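Local coordinates for proton-dependent oligopeptide transporter family protein (Xanthomonas campestris, PDB 6EI3) that probably carries small peptides across the bacterial membrane together with protons, as other POT-family members of the major facilitator superfamily do, at residues A122-D130 against F186-V196. Numbering follows the deposited sequence.
Sequences ASFMVDQFD and FWLGRKRYVRV. With 78M ((2S)-2,3-dihydroxypropyl(7Z)-pentadec-7-enoate), chain B.
Q128 grips the backbone of V194 with both ends of its amide. V194 N donates to Q128 OE1 at 2.8 Å along an almost straight line (N-H...O 178°) and meets a lone pair in the carbonyl plane. In return Q128 NE2 gives one hydrogen to V194 O at 3.2 Å and another to F124 O at 2.9 Å. Three bonds thus fix the rotation of the amide, and Q3 adds a further one to OE1. The side chain reaches this place by bending at chi2, which also lays NE2 over a face of the F124 ring. That ring, its CG anti to the backbone N (chi1 -173°), extends from helix 121-127 into an aromatic cluster. Its edge is directed at the face of Y193, making a T-shaped pair with centroids 5.0 Å apart, while F124 CE2 lies 3.5 Å from F186 CZ, the rings inclined at 51°. Y193 is clamped in turn: G189 O sits over its other face, and its hydroxyl donates to F186 O at 2.6 Å. I7 of helix 4-22 touches both F186 and Y193, so this side is tightly packed. Toward V196 the contact is looser and wetter. D127 OD2 meets V196 CG2 at 3.3 Å, but its stronger partner is K75, in a salt bridge; one water spans the carboxylate, V194 O and V196 N. Farther along, W187 has R190 NH1 over one face and the acyl chain of a monoolein-like lipid over the other, consistent with a surface that faces lipid. An aromatic cluster beside a glutamine amide that pairs with backbone N and O joins helix 121-127 and the residues just after it to the chain leaving helix 168-188, within the all-helical major facilitator fold of POT transporters.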
loop_
_atom_site.group_PDB
_atom_site.type_symbol
_atom_site.label_atom_id
_atom_site.label_comp_id
_atom_site.label_asym_id
_atom_site.label_seq_id
_atom_site.Cartn_x
_atom_site.Cartn_y
_atom_site.Cartn_z
ATOM N N ALA A 122 -13.250 4.361 -7.336
ATOM C CA ALA A 122 -14.226 4.616 -6.280
ATOM C C ALA A 122 -14.909 5.953 -6.412
ATOM O O ALA A 122 -16.122 6.020 -6.277
ATOM C CB ALA A 122 -13.585 4.475 -4.907
ATOM N N SER A 123 -14.144 7.010 -6.709
ATOM C CA SER A 123 -14.652 8.379 -6.900
ATOM C C SER A 123 -15.607 8.449 -8.111
ATOM O O SER A 123 -16.646 9.100 -8.030
ATOM C CB SER A 123 -13.478 9.335 -7.104
ATOM O OG SER A 123 -13.970 10.660 -7.193
ATOM N N PHE A 124 -15.252 7.773 -9.234
ATOM C CA PHE A 124 -16.106 7.735 -10.441
ATOM C C PHE A 124 -17.398 6.984 -10.153
ATOM O O PHE A 124 -18.439 7.312 -10.713
ATOM C CB PHE A 124 -15.355 7.080 -11.614
ATOM C CG PHE A 124 -16.062 7.128 -12.951
ATOM C CD1 PHE A 124 -16.258 8.338 -13.611
ATOM C CD2 PHE A 124 -16.428 5.954 -13.602
ATOM C CE1 PHE A 124 -16.870 8.380 -14.867
ATOM C CE2 PHE A 124 -17.070 5.997 -14.843
ATOM C CZ PHE A 124 -17.258 7.206 -15.480
ATOM N N MET A 125 -17.328 5.954 -9.296
ATOM C CA MET A 125 -18.526 5.193 -8.911
ATOM C C MET A 125 -19.508 6.119 -8.151
ATOM O O MET A 125 -20.702 6.089 -8.427
ATOM C CB MET A 125 -18.134 3.985 -8.033
ATOM C CG MET A 125 -19.334 3.132 -7.617
ATOM S SD MET A 125 -20.111 3.741 -6.091
ATOM C CE MET A 125 -18.869 3.192 -4.849
ATOM N N VAL A 126 -19.011 6.876 -7.145
ATOM C CA VAL A 126 -19.850 7.789 -6.341
ATOM C C VAL A 126 -20.544 8.841 -7.261
ATOM O O VAL A 126 -21.722 9.130 -7.065
ATOM C CB VAL A 126 -19.062 8.441 -5.168
ATOM C CG1 VAL A 126 -19.945 9.386 -4.346
ATOM C CG2 VAL A 126 -18.445 7.383 -4.262
ATOM N N ASP A 127 -19.825 9.332 -8.304
ATOM C CA ASP A 127 -20.331 10.295 -9.311
ATOM C C ASP A 127 -21.595 9.792 -10.018
ATOM O O ASP A 127 -22.352 10.600 -10.521
ATOM C CB ASP A 127 -19.268 10.545 -10.411
ATOM C CG ASP A 127 -18.060 11.366 -10.003
ATOM O OD1 ASP A 127 -18.065 11.919 -8.878
ATOM O OD2 ASP A 127 -17.098 11.452 -10.810
ATOM N N GLN A 128 -21.799 8.467 -10.099
ATOM C CA GLN A 128 -22.950 7.884 -10.797
ATOM C C GLN A 128 -24.275 8.088 -10.078
ATOM O O GLN A 128 -25.321 7.923 -10.699
ATOM C CB GLN A 128 -22.720 6.402 -11.118
ATOM C CG GLN A 128 -21.403 6.124 -11.873
ATOM C CD GLN A 128 -21.204 7.053 -13.046
ATOM O OE1 GLN A 128 -22.067 7.173 -13.917
ATOM N NE2 GLN A 128 -20.086 7.782 -13.058
ATOM N N PHE A 129 -24.226 8.467 -8.781
ATOM C CA PHE A 129 -25.400 8.737 -7.940
ATOM C C PHE A 129 -25.690 10.237 -7.916
ATOM O O PHE A 129 -24.767 11.029 -7.703
ATOM C CB PHE A 129 -25.143 8.243 -6.495
ATOM C CG PHE A 129 -25.004 6.746 -6.379
ATOM C CD1 PHE A 129 -23.763 6.131 -6.529
ATOM C CD2 PHE A 129 -26.114 5.945 -6.124
ATOM C CE1 PHE A 129 -23.634 4.746 -6.428
ATOM C CE2 PHE A 129 -25.984 4.555 -6.020
ATOM C CZ PHE A 129 -24.743 3.966 -6.177
ATOM N N ASP A 130 -26.968 10.636 -8.078
ATOM C CA ASP A 130 -27.325 12.061 -8.000
ATOM C C ASP A 130 -26.984 12.612 -6.602
ATOM O O ASP A 130 -26.964 11.842 -5.644
ATOM C CB ASP A 130 -28.779 12.328 -8.422
ATOM C CG ASP A 130 -29.841 11.743 -7.512
ATOM O OD1 ASP A 130 -30.155 12.380 -6.485
ATOM O OD2 ASP A 130 -30.419 10.690 -7.873
ATOM N N PHE A 186 -15.769 -1.967 -18.608
ATOM C CA PHE A 186 -15.801 -0.544 -18.260
ATOM C C PHE A 186 -16.245 0.269 -19.495
ATOM O O PHE A 186 -17.200 1.026 -19.409
ATOM C CB PHE A 186 -14.437 -0.060 -17.698
ATOM C CG PHE A 186 -14.462 1.366 -17.167
ATOM C CD1 PHE A 186 -14.993 1.651 -15.906
ATOM C CD2 PHE A 186 -13.940 2.415 -17.917
ATOM C CE1 PHE A 186 -15.030 2.971 -15.424
ATOM C CE2 PHE A 186 -13.935 3.721 -17.415
ATOM C CZ PHE A 186 -14.488 3.993 -16.175
ATOM N N TRP A 187 -15.616 0.011 -20.659
ATOM C CA TRP A 187 -15.911 0.660 -21.946
ATOM C C TRP A 187 -17.367 0.425 -22.418
ATOM O O TRP A 187 -17.986 1.331 -22.976
ATOM C CB TRP A 187 -14.878 0.189 -22.994
ATOM C CG TRP A 187 -15.112 0.687 -24.388
ATOM C CD1 TRP A 187 -14.678 1.865 -24.927
ATOM C CD2 TRP A 187 -15.803 -0.007 -25.434
ATOM N NE1 TRP A 187 -15.095 1.964 -26.238
ATOM C CE2 TRP A 187 -15.799 0.833 -26.571
ATOM C CE3 TRP A 187 -16.470 -1.245 -25.507
ATOM C CZ2 TRP A 187 -16.409 0.463 -27.780
ATOM C CZ3 TRP A 187 -17.066 -1.615 -26.707
ATOM C CH2 TRP A 187 -17.041 -0.762 -27.823
ATOM N N LEU A 188 -17.931 -0.759 -22.147
ATOM C CA LEU A 188 -19.317 -1.073 -22.528
ATOM C C LEU A 188 -20.373 -0.191 -21.826
ATOM O O LEU A 188 -21.452 -0.012 -22.358
ATOM C CB LEU A 188 -19.618 -2.577 -22.334
ATOM C CG LEU A 188 -19.111 -3.501 -23.463
ATOM C CD1 LEU A 188 -18.963 -4.924 -22.985
ATOM C CD2 LEU A 188 -20.046 -3.475 -24.668
ATOM N N GLY A 189 -20.054 0.374 -20.666
ATOM C CA GLY A 189 -20.992 1.275 -20.008
ATOM C C GLY A 189 -20.759 2.750 -20.305
ATOM O O GLY A 189 -21.428 3.581 -19.694
ATOM N N ARG A 190 -19.801 3.094 -21.228
ATOM C CA ARG A 190 -19.363 4.479 -21.553
ATOM C C ARG A 190 -20.495 5.486 -21.835
ATOM O O ARG A 190 -20.440 6.602 -21.319
ATOM C CB ARG A 190 -18.320 4.521 -22.700
ATOM C CG ARG A 190 -18.845 4.360 -24.137
ATOM C CD ARG A 190 -17.802 3.841 -25.124
ATOM N NE ARG A 190 -18.404 3.472 -26.423
ATOM C CZ ARG A 190 -18.992 2.308 -26.693
ATOM N NH1 ARG A 190 -19.058 1.357 -25.768
ATOM N NH2 ARG A 190 -19.505 2.080 -27.896
ATOM N N LYS A 191 -21.497 5.105 -22.652
ATOM C CA LYS A 191 -22.603 5.978 -23.041
ATOM C C LYS A 191 -23.588 6.269 -21.906
ATOM O O LYS A 191 -24.391 7.186 -22.032
ATOM C CB LYS A 191 -23.341 5.422 -24.275
ATOM C CG LYS A 191 -22.456 5.245 -25.505
ATOM C CD LYS A 191 -23.243 4.725 -26.707
ATOM C CE LYS A 191 -22.358 4.163 -27.795
ATOM N NZ LYS A 191 -21.484 5.200 -28.409
ATOM N N ARG A 192 -23.502 5.518 -20.804
ATOM C CA ARG A 192 -24.395 5.620 -19.645
ATOM C C ARG A 192 -23.781 6.401 -18.472
ATOM O O ARG A 192 -24.522 6.828 -17.588
ATOM C CB ARG A 192 -24.749 4.200 -19.147
ATOM C CG ARG A 192 -25.487 3.308 -20.146
ATOM C CD ARG A 192 -25.823 1.982 -19.485
ATOM N NE ARG A 192 -26.177 0.939 -20.450
ATOM C CZ ARG A 192 -27.080 -0.012 -20.230
ATOM N NH1 ARG A 192 -27.745 -0.056 -19.081
ATOM N NH2 ARG A 192 -27.334 -0.922 -21.162
ATOM N N TYR A 193 -22.444 6.564 -18.434
ATOM C CA TYR A 193 -21.821 7.245 -17.293
ATOM C C TYR A 193 -22.111 8.728 -17.147
ATOM O O TYR A 193 -22.261 9.449 -18.137
ATOM C CB TYR A 193 -20.307 7.061 -17.277
ATOM C CG TYR A 193 -19.838 5.624 -17.251
ATOM C CD1 TYR A 193 -20.423 4.691 -16.399
ATOM C CD2 TYR A 193 -18.795 5.199 -18.070
ATOM C CE1 TYR A 193 -19.995 3.361 -16.383
ATOM C CE2 TYR A 193 -18.330 3.891 -18.029
ATOM C CZ TYR A 193 -18.946 2.969 -17.198
ATOM O OH TYR A 193 -18.510 1.674 -17.199
ATOM N N VAL A 194 -22.124 9.169 -15.875
ATOM C CA VAL A 194 -22.161 10.554 -15.437
ATOM C C VAL A 194 -20.682 11.001 -15.514
ATOM O O VAL A 194 -19.827 10.346 -14.915
ATOM C CB VAL A 194 -22.732 10.686 -13.990
ATOM C CG1 VAL A 194 -22.603 12.132 -13.473
ATOM C CG2 VAL A 194 -24.203 10.236 -13.953
ATOM N N ARG A 195 -20.375 12.101 -16.258
ATOM C CA ARG A 195 -18.987 12.590 -16.361
ATOM C C ARG A 195 -18.997 14.006 -15.806
ATOM O O ARG A 195 -19.390 14.954 -16.496
ATOM C CB ARG A 195 -18.447 12.514 -17.803
ATOM C CG ARG A 195 -18.384 11.096 -18.339
ATOM C CD ARG A 195 -17.823 11.011 -19.739
ATOM N NE ARG A 195 -18.279 9.785 -20.401
ATOM C CZ ARG A 195 -17.770 9.303 -21.530
ATOM N NH1 ARG A 195 -16.762 9.918 -22.126
ATOM N NH2 ARG A 195 -18.257 8.187 -22.059
ATOM N N VAL A 196 -18.650 14.125 -14.517
ATOM C CA VAL A 196 -18.752 15.401 -13.778
ATOM C C VAL A 196 -17.683 16.418 -14.212
ATOM O O VAL A 196 -16.675 16.002 -14.778
ATOM C CB VAL A 196 -18.760 15.177 -12.236
ATOM C CG1 VAL A 196 -19.930 14.295 -11.809
ATOM C CG2 VAL A 196 -17.424 14.603 -11.738
HETATM O O21 78M B . -12.641 8.916 -23.313
HETATM C C20 78M B . -11.827 9.335 -24.399
HETATM C C18 78M B . -10.864 8.243 -24.805
HETATM O O19 78M B . -9.822 8.798 -25.617
HETATM C C17 78M B . -11.549 7.120 -25.544
HETATM O O2 78M B . -10.552 6.082 -25.691
HETATM C C1 78M B . -10.958 4.891 -26.147
HETATM O O1 78M B . -12.111 4.606 -26.348
HETATM C C2 78M B . -9.787 3.979 -26.391
HETATM C C3 78M B . -10.144 2.536 -26.745
HETATM C C4 78M B . -10.696 1.733 -25.572
HETATM C C5 78M B . -10.864 0.252 -25.861
HETATM C C6 78M B . -11.732 -0.482 -24.843
HETATM C C7 78M B . -11.589 -1.976 -24.887
HETATM C C8 78M B . -12.223 -2.847 -25.667
HETATM C C9 78M B . -13.248 -2.577 -26.736
HETATM C C10 78M B . -13.799 -3.861 -27.372
HETATM C C11 78M B . -14.878 -4.557 -26.550
HETATM C C12 78M B . -15.080 -6.029 -26.884
HETATM C C13 78M B . -16.288 -6.662 -26.197
HETATM C C15 78M B . -15.548 -8.848 -25.075
HETATM C C14 78M B . -16.319 -8.188 -26.215
HETATM O O HOH W 1 -17.560 11.550 -13.450
#